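Local structure of adenosine kinase (Trypanosoma brucei brucei, 4N09) at residues D20-V25 against C126-T131. The protein probably phosphorylates adenosine to AMP with ATP and magnesium, and related nucleoside analogues to their monophosphates, in purine salvage. Sequence-based numbering, arbitrary orientation.
Sequences DVSAHV and CAVCIT. With ADN (adenosine), chain E.
V21 and V128 belong to segments 20-24 and 126-131 of the neighbouring parallel strands 18-24 and 124-131; the segment axes run 4.7 Å apart with an angle of 20° between their directions. They illustrate how the small lid sheet of a PfkB-type (ribokinase-family) kinase, separate from the large central sheet, is joined across some hundred residues of sequence. The backbone bonds follow the parallel pattern: V21 and A23 each bond through both N and O to residues flanking their partner, C126 O and V128 N for the first and V128 O and I130 N for the second. The bond from I130 N to A23 O is 2.8 Å long and almost straight at hydrogen. Past the strand end, V25 N makes a weak, bent bond to I130 O.

Alternation sends V21, A23, A127 and C129 to one face, where helices 27-32 and 50-55 cover part of it. D20, S22, H24, C126, V128 and I130 share the other. There CD1 of I130 sits over the centre of the H24 ring in a CH-pi contact, 4.0 Å from the centroid, while CG2 of I130 lies by CD2 of H24; CG1 beside the backbone N (chi1 -52°) helps carry CD1 there. S22 OG packs beside V128 CG2 and I130 CD1, with a weak bond to V128 O.

At the D20/C126 end of the contact this face meets adenosine. CB of D20 rests on V128 CG1, and its carboxylate grips the ribose with both oxygens: OD2 accepts from O3' at 2.8 Å and OD1 accepts from O2' at 2.6 Å, beside C126 CB.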
ATOM      1  N   ASP A  20     -12.233  -4.321  -5.929  1.00 37.97           N
ATOM      2  CA  ASP A  20     -12.682  -4.996  -4.729  1.00 40.37           C
ATOM      3  C   ASP A  20     -14.144  -5.407  -4.853  1.00 43.12           C
ATOM      4  O   ASP A  20     -15.038  -4.569  -5.084  1.00 48.37           O
ATOM      5  CB  ASP A  20     -12.489  -4.126  -3.482  1.00 40.43           C
ATOM      6  CG  ASP A  20     -11.037  -4.012  -3.057  1.00 43.79           C
ATOM      7  OD1 ASP A  20     -10.190  -4.791  -3.545  1.00 45.34           O
ATOM      8  OD2 ASP A  20     -10.726  -3.141  -2.209  1.00 46.63           O
ATOM      9  N   VAL A  21     -14.375  -6.706  -4.677  1.00 41.34           N
ATOM     10  CA  VAL A  21     -15.694  -7.282  -4.710  1.00 39.37           C
ATOM     11  C   VAL A  21     -16.011  -7.754  -3.302  1.00 38.71           C
ATOM     12  O   VAL A  21     -15.443  -8.724  -2.814  1.00 36.65           O
ATOM     13  CB  VAL A  21     -15.748  -8.468  -5.679  1.00 43.73           C
ATOM     14  CG1 VAL A  21     -17.146  -9.056  -5.701  1.00 45.46           C
ATOM     15  CG2 VAL A  21     -15.316  -8.042  -7.081  1.00 42.79           C
ATOM     16  N   SER A  22     -16.926  -7.047  -2.666  1.00 39.19           N
ATOM     17  CA  SER A  22     -17.121  -7.135  -1.231  1.00 41.79           C
ATOM     18  C   SER A  22     -18.485  -7.596  -0.742  1.00 42.22           C
ATOM     19  O   SER A  22     -19.493  -7.206  -1.336  1.00 38.69           O
ATOM     20  CB  SER A  22     -16.948  -5.727  -0.703  1.00 42.93           C
ATOM     21  OG  SER A  22     -16.710  -5.806   0.666  1.00 48.75           O
ATOM     22  N   ALA A  23     -18.510  -8.334   0.379  1.00 37.26           N
ATOM     23  CA  ALA A  23     -19.761  -8.828   0.956  1.00 36.77           C
ATOM     24  C   ALA A  23     -19.608  -9.309   2.384  1.00 37.92           C
ATOM     25  O   ALA A  23     -18.527  -9.787   2.785  1.00 38.26           O
ATOM     26  CB  ALA A  23     -20.279  -9.970   0.131  1.00 38.94           C
ATOM     27  N   HIS A  24     -20.696  -9.185   3.149  1.00 35.52           N
ATOM     28  CA  HIS A  24     -20.732  -9.678   4.528  1.00 34.29           C
ATOM     29  C   HIS A  24     -20.915 -11.195   4.568  1.00 34.72           C
ATOM     30  O   HIS A  24     -21.643 -11.752   3.758  1.00 34.13           O
ATOM     31  CB  HIS A  24     -21.832  -9.002   5.316  1.00 31.60           C
ATOM     32  CG  HIS A  24     -21.599  -7.556   5.533  1.00 30.96           C
ATOM     33  ND1 HIS A  24     -21.975  -6.599   4.625  1.00 32.70           N
ATOM     34  CD2 HIS A  24     -21.037  -6.892   6.563  1.00 34.48           C
ATOM     35  CE1 HIS A  24     -21.641  -5.401   5.074  1.00 33.20           C
ATOM     36  NE2 HIS A  24     -21.076  -5.551   6.254  1.00 34.80           N
ATOM     37  N   VAL A  25     -20.291 -11.836   5.556  1.00 34.73           N
ATOM     38  CA  VAL A  25     -20.034 -13.247   5.489  1.00 34.78           C
ATOM     39  C   VAL A  25     -19.865 -13.795   6.911  1.00 35.95           C
ATOM     40  O   VAL A  25     -19.558 -13.080   7.819  1.00 34.24           O
ATOM     41  CB  VAL A  25     -18.789 -13.430   4.581  1.00 36.05           C
ATOM     42  CG1 VAL A  25     -17.770 -14.348   5.183  1.00 36.43           C
ATOM     43  CG2 VAL A  25     -19.187 -13.863   3.179  1.00 34.97           C
ATOM     44  N   CYS A 126     -10.211  -8.396  -6.150  1.00 35.16           N
ATOM     45  CA  CYS A 126      -9.961  -8.903  -4.817  1.00 38.42           C
ATOM     46  C   CYS A 126     -11.277  -9.219  -4.119  1.00 43.15           C
ATOM     47  O   CYS A 126     -12.169  -8.368  -4.021  1.00 41.97           O
ATOM     48  CB  CYS A 126      -9.214  -7.851  -4.010  1.00 40.74           C
ATOM     49  SG  CYS A 126      -8.635  -8.470  -2.413  1.00 41.61           S
ATOM     50  N   ALA A 127     -11.413 -10.445  -3.644  1.00 42.79           N
ATOM     51  CA  ALA A 127     -12.594 -10.823  -2.889  1.00 41.51           C
ATOM     52  C   ALA A 127     -12.436 -10.330  -1.466  1.00 41.83           C
ATOM     53  O   ALA A 127     -11.476 -10.674  -0.795  1.00 43.39           O
ATOM     54  CB  ALA A 127     -12.761 -12.333  -2.913  1.00 41.70           C
ATOM     55  N   VAL A 128     -13.356  -9.498  -1.010  1.00 40.74           N
ATOM     56  CA  VAL A 128     -13.253  -8.995   0.339  1.00 40.94           C
ATOM     57  C   VAL A 128     -14.408  -9.446   1.184  1.00 41.31           C
ATOM     58  O   VAL A 128     -15.561  -9.099   0.954  1.00 47.98           O
ATOM     59  CB  VAL A 128     -12.854  -7.487   0.455  1.00 43.98           C
ATOM     60  CG1 VAL A 128     -12.655  -6.792  -0.891  1.00 42.79           C
ATOM     61  CG2 VAL A 128     -13.740  -6.691   1.395  1.00 44.02           C
ATOM     62  N   CYS A 129     -14.068 -10.239   2.188  1.00 42.73           N
ATOM     63  CA  CYS A 129     -15.038 -10.901   3.035  1.00 41.56           C
ATOM     64  C   CYS A 129     -15.170 -10.208   4.365  1.00 39.83           C
ATOM     65  O   CYS A 129     -14.252 -10.233   5.176  1.00 39.55           O
ATOM     66  CB  CYS A 129     -14.599 -12.335   3.268  1.00 43.50           C
ATOM     67  SG  CYS A 129     -14.225 -13.156   1.739  1.00 46.91           S
ATOM     68  N   ILE A 130     -16.331  -9.603   4.587  1.00 39.66           N
ATOM     69  CA  ILE A 130     -16.541  -8.821   5.781  1.00 38.00           C
ATOM     70  C   ILE A 130     -17.141  -9.708   6.865  1.00 38.45           C
ATOM     71  O   ILE A 130     -18.117 -10.420   6.651  1.00 39.24           O
ATOM     72  CB  ILE A 130     -17.453  -7.597   5.512  1.00 37.15           C
ATOM     73  CG1 ILE A 130     -16.940  -6.798   4.326  1.00 36.73           C
ATOM     74  CG2 ILE A 130     -17.496  -6.665   6.724  1.00 36.12           C
ATOM     75  CD1 ILE A 130     -17.949  -5.810   3.762  1.00 35.00           C
ATOM     76  N   THR A 131     -16.521  -9.648   8.028  1.00 38.86           N
ATOM     77  CA  THR A 131     -17.027 -10.260   9.242  1.00 37.98           C
ATOM     78  C   THR A 131     -16.890  -9.232  10.316  1.00 39.32           C
ATOM     79  O   THR A 131     -15.815  -9.093  10.895  1.00 48.69           O
ATOM     80  CB  THR A 131     -16.220 -11.513   9.633  1.00 37.35           C
ATOM     81  OG1 THR A 131     -14.834 -11.184   9.768  1.00 37.81           O
ATOM     82  CG2 THR A 131     -16.348 -12.548   8.571  1.00 38.85           C
TER
HETATM   83  O5' ADN E 401      -5.545  -2.625   2.025  1.00 36.17           O
HETATM   84  C5' ADN E 401      -6.540  -3.476   1.456  1.00 36.34           C
HETATM   85  C4' ADN E 401      -6.395  -3.492  -0.044  1.00 34.58           C
HETATM   86  O4' ADN E 401      -5.471  -4.508  -0.383  1.00 34.38           O
HETATM   87  C3' ADN E 401      -7.643  -3.849  -0.804  1.00 33.82           C
HETATM   88  O3' ADN E 401      -8.107  -2.618  -1.331  1.00 33.91           O
HETATM   89  C2' ADN E 401      -7.195  -4.817  -1.895  1.00 35.50           C
HETATM   90  O2' ADN E 401      -7.607  -4.500  -3.254  1.00 36.32           O
HETATM   91  C1' ADN E 401      -5.690  -4.749  -1.763  1.00 35.34           C
HETATM   92  N9  ADN E 401      -4.926  -5.958  -2.051  1.00 34.96           N
HETATM   93  C8  ADN E 401      -5.060  -7.138  -1.424  1.00 36.73           C
HETATM   94  N7  ADN E 401      -4.176  -8.062  -1.868  1.00 37.50           N
HETATM   95  C5  ADN E 401      -3.469  -7.399  -2.795  1.00 38.20           C
HETATM   96  C6  ADN E 401      -2.375  -7.774  -3.667  1.00 38.12           C
HETATM   97  N6  ADN E 401      -1.876  -9.011  -3.611  1.00 39.28           N
HETATM   98  N1  ADN E 401      -1.918  -6.813  -4.475  1.00 42.93           N
HETATM   99  C2  ADN E 401      -2.423  -5.552  -4.503  1.00 37.99           C
HETATM  100  N3  ADN E 401      -3.430  -5.142  -3.733  1.00 33.19           N
HETATM  101  C4  ADN E 401      -3.948  -6.017  -2.893  1.00 33.85           C